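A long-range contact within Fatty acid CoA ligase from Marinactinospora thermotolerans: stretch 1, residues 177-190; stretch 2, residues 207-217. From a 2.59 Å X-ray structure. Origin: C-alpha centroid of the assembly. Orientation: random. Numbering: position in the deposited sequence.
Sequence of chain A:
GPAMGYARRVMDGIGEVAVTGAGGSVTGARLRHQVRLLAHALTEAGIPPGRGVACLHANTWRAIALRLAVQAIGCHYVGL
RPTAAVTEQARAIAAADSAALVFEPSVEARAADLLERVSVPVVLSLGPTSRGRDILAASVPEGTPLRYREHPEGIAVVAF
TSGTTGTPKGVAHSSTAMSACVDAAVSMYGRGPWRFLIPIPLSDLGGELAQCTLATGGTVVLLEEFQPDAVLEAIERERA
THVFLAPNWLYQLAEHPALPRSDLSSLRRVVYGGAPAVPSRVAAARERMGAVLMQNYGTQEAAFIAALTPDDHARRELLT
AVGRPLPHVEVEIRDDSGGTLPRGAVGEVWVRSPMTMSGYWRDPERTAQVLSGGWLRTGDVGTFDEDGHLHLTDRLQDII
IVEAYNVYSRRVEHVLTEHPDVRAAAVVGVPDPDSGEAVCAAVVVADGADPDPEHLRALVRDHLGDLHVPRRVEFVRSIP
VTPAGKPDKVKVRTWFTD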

ATOM      1  N   ALA A 177      -3.761 -12.955  10.787  1.00 31.80           N
ATOM      2  CA  ALA A 177      -3.021 -11.754  10.481  1.00 32.43           C
ATOM      3  C   ALA A 177      -3.981 -10.633  10.038  1.00 29.61           C
ATOM      4  O   ALA A 177      -3.835  -9.505  10.487  1.00 26.71           O
ATOM      5  CB  ALA A 177      -1.973 -12.065   9.431  1.00 33.80           C
ATOM      6  N   MET A 178      -4.963 -10.962   9.193  1.00 28.43           N
ATOM      7  CA  MET A 178      -5.915  -9.966   8.683  1.00 31.43           C
ATOM      8  C   MET A 178      -6.826  -9.481   9.815  1.00 33.27           C
ATOM      9  O   MET A 178      -7.242  -8.317   9.818  1.00 33.95           O
ATOM     10  CB  MET A 178      -6.788 -10.509   7.545  1.00 33.95           C
ATOM     11  CG  MET A 178      -6.024 -10.676   6.234  1.00 36.07           C
ATOM     12  SD  MET A 178      -4.869  -9.314   5.890  1.00 39.43           S
ATOM     13  CE  MET A 178      -5.177  -9.108   4.136  1.00 44.26           C
ATOM     14  N   SER A 179      -7.129 -10.371  10.770  1.00 33.32           N
ATOM     15  CA  SER A 179      -7.887  -9.984  11.953  1.00 33.71           C
ATOM     16  C   SER A 179      -7.067  -8.992  12.793  1.00 36.14           C
ATOM     17  O   SER A 179      -7.617  -8.009  13.302  1.00 39.99           O
ATOM     18  CB  SER A 179      -8.303 -11.176  12.777  1.00 32.68           C
ATOM     19  OG  SER A 179      -9.249 -10.795  13.776  1.00 30.60           O
ATOM     20  N   ALA A 180      -5.758  -9.246  12.934  1.00 32.15           N
ATOM     21  CA  ALA A 180      -4.888  -8.367  13.697  1.00 31.54           C
ATOM     22  C   ALA A 180      -4.858  -6.973  13.059  1.00 29.41           C
ATOM     23  O   ALA A 180      -4.799  -5.969  13.774  1.00 28.53           O
ATOM     24  CB  ALA A 180      -3.496  -8.963  13.803  1.00 33.76           C
ATOM     25  N   CYS A 181      -4.919  -6.921  11.722  1.00 28.48           N
ATOM     26  CA  CYS A 181      -4.917  -5.668  10.976  1.00 27.13           C
ATOM     27  C   CYS A 181      -6.121  -4.808  11.355  1.00 25.08           C
ATOM     28  O   CYS A 181      -6.020  -3.593  11.344  1.00 24.44           O
ATOM     29  CB  CYS A 181      -4.914  -5.908   9.473  1.00 27.08           C
ATOM     30  SG  CYS A 181      -3.328  -6.553   8.884  1.00 30.60           S
ATOM     31  N   VAL A 182      -7.248  -5.428  11.697  1.00 23.92           N
ATOM     32  CA  VAL A 182      -8.411  -4.644  12.121  1.00 25.20           C
ATOM     33  C   VAL A 182      -8.068  -3.918  13.428  1.00 25.57           C
ATOM     34  O   VAL A 182      -8.369  -2.732  13.602  1.00 25.59           O
ATOM     35  CB  VAL A 182      -9.683  -5.500  12.239  1.00 23.85           C
ATOM     36  CG1 VAL A 182     -10.881  -4.671  12.671  1.00 24.60           C
ATOM     37  CG2 VAL A 182      -9.996  -6.229  10.939  1.00 24.25           C
ATOM     38  N   ASP A 183      -7.403  -4.634  14.338  1.00 27.04           N
ATOM     39  CA  ASP A 183      -7.057  -4.091  15.664  1.00 27.92           C
ATOM     40  C   ASP A 183      -6.036  -2.949  15.507  1.00 27.12           C
ATOM     41  O   ASP A 183      -6.143  -1.909  16.172  1.00 25.30           O
ATOM     42  CB  ASP A 183      -6.588  -5.199  16.600  1.00 27.76           C
ATOM     43  CG  ASP A 183      -7.655  -6.250  16.881  1.00 29.01           C
ATOM     44  OD1 ASP A 183      -8.735  -5.873  17.361  1.00 25.63           O
ATOM     45  OD2 ASP A 183      -7.377  -7.457  16.620  1.00 34.08           O
ATOM     46  N   ALA A 184      -5.061  -3.162  14.619  1.00 24.95           N
ATOM     47  CA  ALA A 184      -4.095  -2.145  14.239  1.00 24.16           C
ATOM     48  C   ALA A 184      -4.811  -0.920  13.663  1.00 22.55           C
ATOM     49  O   ALA A 184      -4.587   0.210  14.131  1.00 19.53           O
ATOM     50  CB  ALA A 184      -3.120  -2.727  13.256  1.00 24.59           C
ATOM     51  N   ALA A 185      -5.704  -1.152  12.695  1.00 21.64           N
ATOM     52  CA  ALA A 185      -6.463  -0.059  12.071  1.00 22.15           C
ATOM     53  C   ALA A 185      -7.182   0.763  13.145  1.00 22.84           C
ATOM     54  O   ALA A 185      -7.168   1.973  13.091  1.00 23.89           O
ATOM     55  CB  ALA A 185      -7.443  -0.599  11.048  1.00 22.00           C
ATOM     56  N   VAL A 186      -7.816   0.093  14.108  1.00 24.38           N
ATOM     57  CA  VAL A 186      -8.556   0.780  15.189  1.00 26.41           C
ATOM     58  C   VAL A 186      -7.573   1.613  16.009  1.00 25.92           C
ATOM     59  O   VAL A 186      -7.864   2.712  16.424  1.00 26.73           O
ATOM     60  CB  VAL A 186      -9.330  -0.206  16.096  1.00 25.88           C
ATOM     61  CG1 VAL A 186      -9.891   0.472  17.341  1.00 23.80           C
ATOM     62  CG2 VAL A 186     -10.440  -0.906  15.335  1.00 25.27           C
ATOM     63  N   SER A 187      -6.409   1.043  16.261  1.00 27.83           N
ATOM     64  CA  SER A 187      -5.439   1.682  17.117  1.00 29.80           C
ATOM     65  C   SER A 187      -4.899   2.945  16.430  1.00 29.08           C
ATOM     66  O   SER A 187      -4.684   3.933  17.092  1.00 33.18           O
ATOM     67  CB  SER A 187      -4.404   0.689  17.574  1.00 31.63           C
ATOM     68  OG  SER A 187      -3.142   0.853  16.969  1.00 41.49           O
ATOM     69  N   MET A 188      -4.777   2.936  15.102  1.00 27.08           N
ATOM     70  CA  MET A 188      -4.309   4.088  14.308  1.00 24.79           C
ATOM     71  C   MET A 188      -5.431   5.112  14.095  1.00 23.68           C
ATOM     72  O   MET A 188      -5.168   6.290  14.183  1.00 24.62           O
ATOM     73  CB  MET A 188      -3.848   3.647  12.915  1.00 23.68           C
ATOM     74  CG  MET A 188      -2.662   2.775  12.912  1.00 23.48           C
ATOM     75  SD  MET A 188      -2.023   2.503  11.236  1.00 24.36           S
ATOM     76  CE  MET A 188      -3.161   1.304  10.582  1.00 23.86           C
ATOM     77  N   TYR A 189      -6.629   4.646  13.729  1.00 23.32           N
ATOM     78  CA  TYR A 189      -7.640   5.462  13.046  1.00 23.93           C
ATOM     79  C   TYR A 189      -8.751   5.955  13.987  1.00 27.40           C
ATOM     80  O   TYR A 189      -9.563   6.798  13.595  1.00 26.26           O
ATOM     81  CB  TYR A 189      -8.263   4.697  11.879  1.00 23.16           C
ATOM     82  CG  TYR A 189      -7.298   4.228  10.816  1.00 24.33           C
ATOM     83  CD1 TYR A 189      -6.070   4.840  10.613  1.00 24.45           C
ATOM     84  CD2 TYR A 189      -7.630   3.169   9.990  1.00 23.82           C
ATOM     85  CE1 TYR A 189      -5.187   4.389   9.646  1.00 24.26           C
ATOM     86  CE2 TYR A 189      -6.756   2.711   9.020  1.00 24.66           C
ATOM     87  CZ  TYR A 189      -5.534   3.324   8.842  1.00 24.81           C
ATOM     88  OH  TYR A 189      -4.689   2.859   7.880  1.00 26.64           O
ATOM     89  N   GLY A 190      -8.783   5.464  15.230  1.00 30.74           N
ATOM     90  CA  GLY A 190      -9.863   5.765  16.177  1.00 32.78           C
ATOM     91  C   GLY A 190     -10.858   4.616  16.258  1.00 37.12           C
ATOM     92  O   GLY A 190     -10.826   3.681  15.457  1.00 38.67           O
ATOM     93  N   GLY A 207      -8.818  -2.798  -0.333  1.00 30.59           N
ATOM     94  CA  GLY A 207      -9.773  -3.833  -0.007  1.00 31.36           C
ATOM     95  C   GLY A 207      -9.717  -4.264   1.453  1.00 33.46           C
ATOM     96  O   GLY A 207     -10.762  -4.636   2.010  1.00 38.85           O
ATOM     97  N   GLU A 208      -8.516  -4.255   2.058  1.00 32.97           N
ATOM     98  CA  GLU A 208      -8.352  -4.551   3.475  1.00 32.19           C
ATOM     99  C   GLU A 208      -8.930  -3.401   4.312  1.00 29.80           C
ATOM    100  O   GLU A 208      -9.553  -3.636   5.345  1.00 27.81           O
ATOM    101  CB  GLU A 208      -6.890  -4.817   3.843  1.00 35.15           C
ATOM    102  CG  GLU A 208      -6.659  -5.031   5.344  1.00 39.61           C
ATOM    103  CD  GLU A 208      -7.345  -6.257   5.956  1.00 45.09           C
ATOM    104  OE1 GLU A 208      -7.478  -7.302   5.249  1.00 44.01           O
ATOM    105  OE2 GLU A 208      -7.753  -6.185   7.150  1.00 51.06           O
ATOM    106  N   LEU A 209      -8.726  -2.159   3.867  1.00 28.86           N
ATOM    107  CA  LEU A 209      -9.245  -1.011   4.599  1.00 30.19           C
ATOM    108  C   LEU A 209     -10.776  -1.040   4.567  1.00 31.41           C
ATOM    109  O   LEU A 209     -11.426  -0.634   5.538  1.00 33.93           O
ATOM    110  CB  LEU A 209      -8.710   0.297   4.006  1.00 30.88           C
ATOM    111  CG  LEU A 209      -7.214   0.556   4.194  1.00 30.33           C
ATOM    112  CD1 LEU A 209      -6.768   1.757   3.391  1.00 30.44           C
ATOM    113  CD2 LEU A 209      -6.855   0.749   5.654  1.00 31.70           C
ATOM    114  N   ALA A 210     -11.352  -1.497   3.451  1.00 29.36           N
ATOM    115  CA  ALA A 210     -12.790  -1.610   3.344  1.00 30.40           C
ATOM    116  C   ALA A 210     -13.294  -2.607   4.398  1.00 30.07           C
ATOM    117  O   ALA A 210     -14.297  -2.358   5.079  1.00 29.56           O
ATOM    118  CB  ALA A 210     -13.174  -2.027   1.947  1.00 31.02           C
ATOM    119  N   GLN A 211     -12.576  -3.727   4.532  1.00 28.51           N
ATOM    120  CA  GLN A 211     -12.946  -4.767   5.505  1.00 28.83           C
ATOM    121  C   GLN A 211     -12.817  -4.228   6.937  1.00 28.24           C
ATOM    122  O   GLN A 211     -13.721  -4.439   7.744  1.00 28.09           O
ATOM    123  CB  GLN A 211     -12.134  -6.042   5.270  1.00 29.26           C
ATOM    124  CG  GLN A 211     -12.655  -6.838   4.083  1.00 31.57           C
ATOM    125  CD  GLN A 211     -12.042  -8.204   3.915  1.00 32.50           C
ATOM    126  OE1 GLN A 211     -10.924  -8.482   4.366  1.00 33.18           O
ATOM    127  NE2 GLN A 211     -12.768  -9.044   3.195  1.00 32.29           N
ATOM    128  N   CYS A 212     -11.717  -3.515   7.235  1.00 25.93           N
ATOM    129  CA  CYS A 212     -11.549  -2.861   8.529  1.00 23.48           C
ATOM    130  C   CYS A 212     -12.729  -1.921   8.797  1.00 21.58           C
ATOM    131  O   CYS A 212     -13.269  -1.883   9.881  1.00 21.80           O
ATOM    132  CB  CYS A 212     -10.240  -2.092   8.586  1.00 24.35           C
ATOM    133  SG  CYS A 212      -8.800  -3.181   8.608  1.00 25.37           S
ATOM    134  N   THR A 213     -13.127  -1.162   7.781  1.00 21.39           N
ATOM    135  CA  THR A 213     -14.196  -0.185   7.897  1.00 21.37           C
ATOM    136  C   THR A 213     -15.514  -0.902   8.208  1.00 22.65           C
ATOM    137  O   THR A 213     -16.261  -0.483   9.113  1.00 23.13           O
ATOM    138  CB  THR A 213     -14.286   0.679   6.637  1.00 20.65           C
ATOM    139  OG1 THR A 213     -13.017   1.318   6.544  1.00 20.86           O
ATOM    140  CG2 THR A 213     -15.402   1.699   6.672  1.00 20.02           C
ATOM    141  N   LEU A 214     -15.796  -1.985   7.473  1.00 23.15           N
ATOM    142  CA  LEU A 214     -17.038  -2.722   7.674  1.00 22.81           C
ATOM    143  C   LEU A 214     -17.059  -3.334   9.080  1.00 23.14           C
ATOM    144  O   LEU A 214     -18.053  -3.205   9.788  1.00 25.98           O
ATOM    145  CB  LEU A 214     -17.179  -3.793   6.598  1.00 22.50           C
ATOM    146  CG  LEU A 214     -17.527  -3.288   5.197  1.00 22.66           C
ATOM    147  CD1 LEU A 214     -17.483  -4.416   4.181  1.00 22.24           C
ATOM    148  CD2 LEU A 214     -18.897  -2.646   5.182  1.00 23.15           C
ATOM    149  N   ALA A 215     -15.944  -3.947   9.484  1.00 22.12           N
ATOM    150  CA  ALA A 215     -15.860  -4.734  10.701  1.00 23.53           C
ATOM    151  C   ALA A 215     -16.089  -3.874  11.940  1.00 23.95           C
ATOM    152  O   ALA A 215     -16.490  -4.389  12.979  1.00 26.84           O
ATOM    153  CB  ALA A 215     -14.514  -5.412  10.765  1.00 24.80           C
ATOM    154  N   THR A 216     -15.799  -2.576  11.824  1.00 25.11           N
ATOM    155  CA  THR A 216     -15.863  -1.636  12.937  1.00 24.44           C
ATOM    156  C   THR A 216     -17.172  -0.846  12.888  1.00 24.49           C
ATOM    157  O   THR A 216     -17.358   0.099  13.660  1.00 24.34           O
ATOM    158  CB  THR A 216     -14.669  -0.678  12.942  1.00 27.20           C
ATOM    159  OG1 THR A 216     -14.518  -0.044  11.663  1.00 26.96           O
ATOM    160  CG2 THR A 216     -13.376  -1.356  13.343  1.00 27.98           C
ATOM    161  N   GLY A 217     -18.066  -1.222  11.967  1.00 23.81           N
ATOM    162  CA  GLY A 217     -19.431  -0.729  11.955  1.00 23.73           C
ATOM    163  C   GLY A 217     -19.613   0.515  11.112  1.00 24.87           C
ATOM    164  O   GLY A 217     -20.646   1.172  11.183  1.00 23.92           O
TER

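What holds the two helices together where they come closest? The axes of helix 177-189 and helix 207-215 approach to 9.5 Å and cross at -72°, so the two segments can touch closely over only a short length before they diverge. The tightest backbone point pairs Val-182 with Cys-212, whose CA atoms lie 5.1 Å apart, whereas the CA atoms of Met-178 and Glu-208 are separated by 7.9 Å and those of Val-186 and Thr-216 by 8.0 Å. No hydrogen bond spans the contact; it rests on packing, with 407 Å² buried in total.

How does Cys-212 fit into so narrow a gap? Its CA-to-CB bond points toward the first helix, and the m rotamer lays the sulfur against that helix's backbone as well as its side chains. Cys-212 SG sits 3.8 Å from Val-182 CA, 4.0 Å from Val-182 CG2 and 3.8 Å from Ala-185 CB. Cys-212 SG is also 3.9 Å from Cys-181 O, a carbonyl already engaged within its own helix by the backbone hydrogen bond from Ala-185 N, 2.8 Å long. Ala-185 also points toward the second helix, and its short methyl side chain meets the sulfur directly.

Why does Val-182 cover so much surface although its CA-to-CB bond points sideways? Its two methyls reach different partners. In the t rotamer, Val-182 CG2 packs against the sulfur of Cys-212 and stands 4.4 Å from Glu-208 OE2, while Val-182 CG1 lies 4.2 Å from Ala-215 CB and 4.2 Å from Thr-216 CG2. One turn farther along, Val-186 continues this apolar patch, its CG2 only 3.6 Å from Thr-216 CG2. Thr-216, the first residue to leave helical geometry, thus presents its methyl to both valines.

What does Glu-208, the residue with the largest covered area, do in this mostly apolar contact? It points toward the first helix, and its t, p side chain carries the carboxylate alongside Met-178 and Cys-181. Glu-208 OE1 comes within 3.1 Å of Met-178 CE, a short approach to a methyl group, and Glu-208 OE2 lies 3.7 Å from Cys-181 CB. The 3.5 Å separation of Met-178 O and Glu-208 OE2 is not a hydrogen bond, since both atoms are acceptors. The carboxylate is therefore packed against the helix without being bonded to it. Met-178 starts out sideways, but the end of its side chain comes nearer, which allows CE to meet the acid.

Where does the contact extend beyond this central group? Tyr-189, near the end of the first helix, points toward the second and meets Leu-209, whose CD2 lies at the ring's edge, near its plane. Leu-209 CD2 is 3.9 Å from Tyr-189 CE2 and 3.8 Å from Tyr-189 OH. That hydroxyl is hydrogen-bonded elsewhere in the structure, so the hydroxyl is satisfied although it faces a leucine methyl here.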